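Local coordinates for protein glutathione S-transferase omega-like 2 (PDB 5LKB) that reduces dehydroascorbate, beta-hydroxyethyl disulfide and dimethylarsinic acid with glutathione as a one-cysteine thiol transferase, and reacts with glutathionyl-(hydro)quinones, at residues A[123-126]-A[127-131]; A[343-347]-A[348-352]. All coordinates share one frame; numbering follows the deposited sequence.

Interaction 1: A[123-126]-A[127-131]; sequences SQRF and MVDAT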
# COMPACT_ATOMS: atom_id res chain seq x y z
N SER A 123 10.27 18.65 -13.83
CA SER A 123 9.99 19.88 -13.12
C SER A 123 11.28 20.62 -12.80
O SER A 123 12.29 20.00 -12.42
CB SER A 123 9.22 19.57 -11.83
OG SER A 123 8.84 20.75 -11.15
N GLN A 124 11.25 21.97 -12.92
CA GLN A 124 12.45 22.80 -12.79
C GLN A 124 12.24 23.97 -11.85
O GLN A 124 12.63 25.11 -12.12
CB GLN A 124 12.92 23.26 -14.18
CG GLN A 124 13.45 22.11 -15.04
CD GLN A 124 14.03 22.55 -16.38
OE1 GLN A 124 14.52 23.66 -16.53
NE2 GLN A 124 13.99 21.64 -17.35
N ARG A 125 11.63 23.71 -10.68
CA ARG A 125 11.33 24.76 -9.71
C ARG A 125 12.56 25.02 -8.85
O ARG A 125 12.90 24.23 -7.98
CB ARG A 125 10.14 24.34 -8.86
CG ARG A 125 8.84 24.22 -9.69
CD ARG A 125 7.74 23.70 -8.81
NE ARG A 125 8.06 22.37 -8.33
CZ ARG A 125 7.35 21.72 -7.39
NH1 ARG A 125 6.27 22.28 -6.82
NH2 ARG A 125 7.73 20.52 -7.04
N PHE A 126 13.29 26.10 -9.13
CA PHE A 126 14.55 26.29 -8.44
C PHE A 126 14.33 26.48 -6.94
O PHE A 126 13.46 27.23 -6.50
CB PHE A 126 15.31 27.47 -9.05
CG PHE A 126 16.75 27.54 -8.61
CD1 PHE A 126 17.65 26.58 -9.03
CD2 PHE A 126 17.17 28.54 -7.78
CE1 PHE A 126 19.03 26.65 -8.63
CE2 PHE A 126 18.51 28.61 -7.37
CZ PHE A 126 19.43 27.66 -7.80
N MET A 127 15.18 25.81 -6.14
CA MET A 127 15.09 25.77 -4.68
C MET A 127 13.88 25.01 -4.16
O MET A 127 13.59 25.08 -2.98
CB MET A 127 15.21 27.16 -4.05
CG MET A 127 16.51 27.88 -4.45
SD MET A 127 18.07 26.95 -4.24
CE MET A 127 17.86 26.59 -2.56
N VAL A 128 13.19 24.27 -5.03
CA VAL A 128 12.03 23.46 -4.64
C VAL A 128 12.31 22.01 -5.05
O VAL A 128 12.37 21.14 -4.17
CB VAL A 128 10.71 23.99 -5.23
CG1 VAL A 128 9.59 23.05 -4.83
CG2 VAL A 128 10.45 25.38 -4.73
N ASP A 129 12.52 21.76 -6.35
CA ASP A 129 12.87 20.43 -6.84
C ASP A 129 14.35 20.09 -6.61
O ASP A 129 14.68 18.91 -6.53
CB ASP A 129 12.54 20.32 -8.31
CG ASP A 129 11.05 20.46 -8.57
OD1 ASP A 129 10.26 19.69 -7.94
OD2 ASP A 129 10.69 21.28 -9.45
N ALA A 130 15.24 21.09 -6.59
CA ALA A 130 16.69 20.86 -6.58
C ALA A 130 17.35 22.21 -6.43
O ALA A 130 16.72 23.26 -6.57
CB ALA A 130 17.16 20.22 -7.86
N THR A 131 18.64 22.15 -6.04
CA THR A 131 19.51 23.30 -6.20
C THR A 131 20.42 23.07 -7.40
O THR A 131 20.41 22.04 -8.05
CB THR A 131 20.36 23.56 -4.94
OG1 THR A 131 21.42 22.58 -4.86
CG2 THR A 131 19.58 23.43 -3.68
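Arg-125 grips the carboxylate of Asp-129 side-on: NE reaches OD2, and NH2 of Arg-125 meets OD1 of Asp-129 at 2.8 Å in a salt bridge. Both oxygens lie close to the guanidinium plane, but the carboxylate is turned 42° against it. A bend at chi3 (-62°) folds the arginine chain back toward the acid. Over one guanidinium face sits CG1 of Val-128, 3.7 Å from CZ of Arg-125, a branched apolar residue suited to covering a flat cation. OD2 of Asp-129 also takes the hydroxyl of Ser-123 (OG to OD2 2.6 Å) and, on its anti lone pair, the backbone N of Arg-125 at 2.9 Å. In return, the carbonyl O of Arg-125 accepts N-H bonds from Val-128 and Asp-129, closing the turn. At the turn itself, Phe-126 and Met-127 run side by side, and SD of Met-127 lies over the Phe-126 ring face, 4.0 Å from its centroid, in a Met-aromatic contact. An asparagine in place of Asp-129 would probably leave the Arg-125 guanidinium without its counter-charge. With OD1 also bonded to Trp-72, this buried carboxylate is probably kept ionised by its donors, which would help fix the loop's shape.

Interaction 2: A[343-347]-A[348-352]; sequences KLHYT and RSHTR. With GOL (glycerol), chain C.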
# COMPACT_ATOMS: atom_id res chain seq x y z
N LYS A 343 8.40 11.05 -1.49
CA LYS A 343 7.38 10.34 -2.26
C LYS A 343 7.61 10.41 -3.75
O LYS A 343 7.41 9.39 -4.47
CB LYS A 343 5.98 10.86 -1.90
CG LYS A 343 5.56 10.47 -0.47
CD LYS A 343 4.28 11.17 -0.01
CE LYS A 343 3.05 10.76 -0.78
NZ LYS A 343 2.58 9.50 -0.26
N LEU A 344 7.97 11.59 -4.24
CA LEU A 344 8.20 11.74 -5.67
C LEU A 344 9.39 10.92 -6.14
O LEU A 344 9.32 10.23 -7.15
CB LEU A 344 8.40 13.22 -6.03
CG LEU A 344 7.16 14.12 -5.95
CD1 LEU A 344 7.63 15.57 -6.01
CD2 LEU A 344 6.23 13.76 -7.13
N HIS A 345 10.50 10.94 -5.39
CA HIS A 345 11.67 10.19 -5.85
C HIS A 345 11.32 8.74 -6.15
O HIS A 345 11.59 8.21 -7.25
CB HIS A 345 12.80 10.21 -4.82
CG HIS A 345 13.84 9.20 -5.12
ND1 HIS A 345 14.61 9.29 -6.26
CD2 HIS A 345 14.15 8.01 -4.53
CE1 HIS A 345 15.35 8.19 -6.36
NE2 HIS A 345 15.10 7.41 -5.33
N TYR A 346 10.78 8.05 -5.14
CA TYR A 346 10.63 6.62 -5.28
C TYR A 346 9.60 6.30 -6.35
O TYR A 346 9.83 5.46 -7.21
CB TYR A 346 10.21 6.02 -3.95
CG TYR A 346 11.36 5.88 -2.91
CD1 TYR A 346 11.67 6.91 -2.02
CD2 TYR A 346 12.05 4.68 -2.78
CE1 TYR A 346 12.63 6.74 -1.09
CE2 TYR A 346 13.05 4.51 -1.85
CZ TYR A 346 13.35 5.55 -1.01
OH TYR A 346 14.28 5.46 -0.01
N THR A 347 8.44 6.96 -6.29
CA THR A 347 7.34 6.58 -7.17
C THR A 347 7.57 7.01 -8.62
O THR A 347 7.05 6.38 -9.55
CB THR A 347 6.03 7.15 -6.68
OG1 THR A 347 6.08 8.57 -6.69
CG2 THR A 347 5.66 6.58 -5.30
N ARG A 348 8.31 8.09 -8.85
CA ARG A 348 8.57 8.58 -10.20
C ARG A 348 9.84 8.02 -10.81
O ARG A 348 9.96 8.06 -12.03
CB ARG A 348 8.69 10.10 -10.21
CG ARG A 348 7.50 10.87 -9.64
CD ARG A 348 6.26 10.61 -10.49
NE ARG A 348 5.17 11.48 -10.08
CZ ARG A 348 5.04 12.76 -10.41
NH1 ARG A 348 5.93 13.34 -11.24
NH2 ARG A 348 4.07 13.48 -9.89
N SER A 349 10.75 7.45 -10.02
CA SER A 349 12.00 6.96 -10.60
C SER A 349 12.03 5.46 -10.83
O SER A 349 12.78 5.01 -11.70
CB SER A 349 13.18 7.31 -9.70
OG SER A 349 13.24 8.69 -9.37
N HIS A 350 11.20 4.67 -10.17
CA HIS A 350 11.32 3.22 -10.20
C HIS A 350 10.27 2.66 -11.16
O HIS A 350 9.22 2.16 -10.76
CB HIS A 350 11.18 2.61 -8.83
CG HIS A 350 12.24 3.04 -7.91
ND1 HIS A 350 12.09 3.13 -6.56
CD2 HIS A 350 13.52 3.40 -8.18
CE1 HIS A 350 13.22 3.53 -6.02
NE2 HIS A 350 14.10 3.70 -6.99
N THR A 351 10.59 2.71 -12.46
CA THR A 351 9.66 2.31 -13.51
C THR A 351 9.28 0.85 -13.46
O THR A 351 8.19 0.50 -13.95
CB THR A 351 10.33 2.58 -14.88
OG1 THR A 351 10.92 3.88 -14.87
CG2 THR A 351 9.30 2.49 -15.98
N ARG A 352 10.14 -0.02 -12.95
CA ARG A 352 9.81 -1.43 -12.88
C ARG A 352 8.93 -1.78 -11.69
O ARG A 352 8.46 -2.92 -11.59
CB ARG A 352 11.06 -2.29 -12.87
CG ARG A 352 11.90 -2.11 -14.15
CD ARG A 352 12.77 -3.35 -14.40
NE ARG A 352 13.83 -3.43 -13.42
CZ ARG A 352 14.92 -2.65 -13.43
NH1 ARG A 352 15.07 -1.74 -14.38
NH2 ARG A 352 15.86 -2.77 -12.48
C1 GOL C . 16.97 5.53 -3.22
O1 GOL C . 17.94 5.22 -2.21
C2 GOL C . 17.21 4.80 -4.52
O2 GOL C . 16.06 4.88 -5.34
C3 GOL C . 18.44 5.34 -5.29
O3 GOL C . 18.79 4.37 -6.27
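His-345 and His-350 converge on one hydroxyl of a glycerol, probably carried over from the crystallisation liquor. NE2 of His-345 lies 2.7 Å from its O2, NE2 of His-350 2.8 Å from the same atom, and each ring offers its edge in plane. The imidazole planes stand 81° apart. With CG of His-345 anti to the backbone N (chi1 166°), its ring swings round to the glycerol, while ND1 is held by the carbonyl of Trp-72. Histidine suits both places, having one nitrogen for the protein and another for the ligand: ND1 of His-350 is bonded to His-304.

Among the aromatic contacts, Tyr-346 runs alongside His-350, CD2 of the tyrosine 3.6 Å from CE1 of the histidine, the rings oblique to each other. The tyrosine hydroxyl is bonded to those of Tyr-224 and Tyr-301.

Hydroxyls cover carbonyls of the helix's last turn. OG of Ser-349 joins its own backbone N on the O of His-345, the hydroxyl coming in the carbonyl plane at 2.7 Å. Thr-347, two residues earlier, does likewise, OG1 to O of Lys-343 at 2.7 Å; its N and OG1 approach from opposite faces of the carbonyl plane. The His-350 N to Tyr-346 O bond is weak, as the helix ends there.

In a packing contact, the methyl CD2 of Leu-344 lies over one face of the Arg-348 guanidinium, offset toward its rim and 3.5 Å from NH2 of Arg-348, while NH1 bonds to the backbone O of Ile-119 and to OD1 of Asn-121.

The cluster of His-345, Tyr-346 and His-350 lies close to the glutathione-binding Trp-79 and the nucleophile Cys-46. With Tyr-224 also bonded to the glycerol, the cluster is consistent with a polar, aromatic-lined wall of the substrate pocket of a glutathione transferase.

In the fold
Interaction 1 comes first along the chain, in the loop between helices 95-98 and 141-148 of the thioredoxin-like N-terminal region; interaction 2 follows much later, at the end of helix 339-349 in the helical C-terminal region. Their centres are 17 Å apart and their nearest atoms about 5 Å, without touching. Two bridges nevertheless tie them together: Trp-72 bonds to Asp-129 through its indole and to His-345 through its carbonyl, and His-341, on the same helix as 343-349, takes a bond with Val-128. Both thus lie where the two regions meet, near Trp-79, so the loop and the helix end probably flank the glutathione site together.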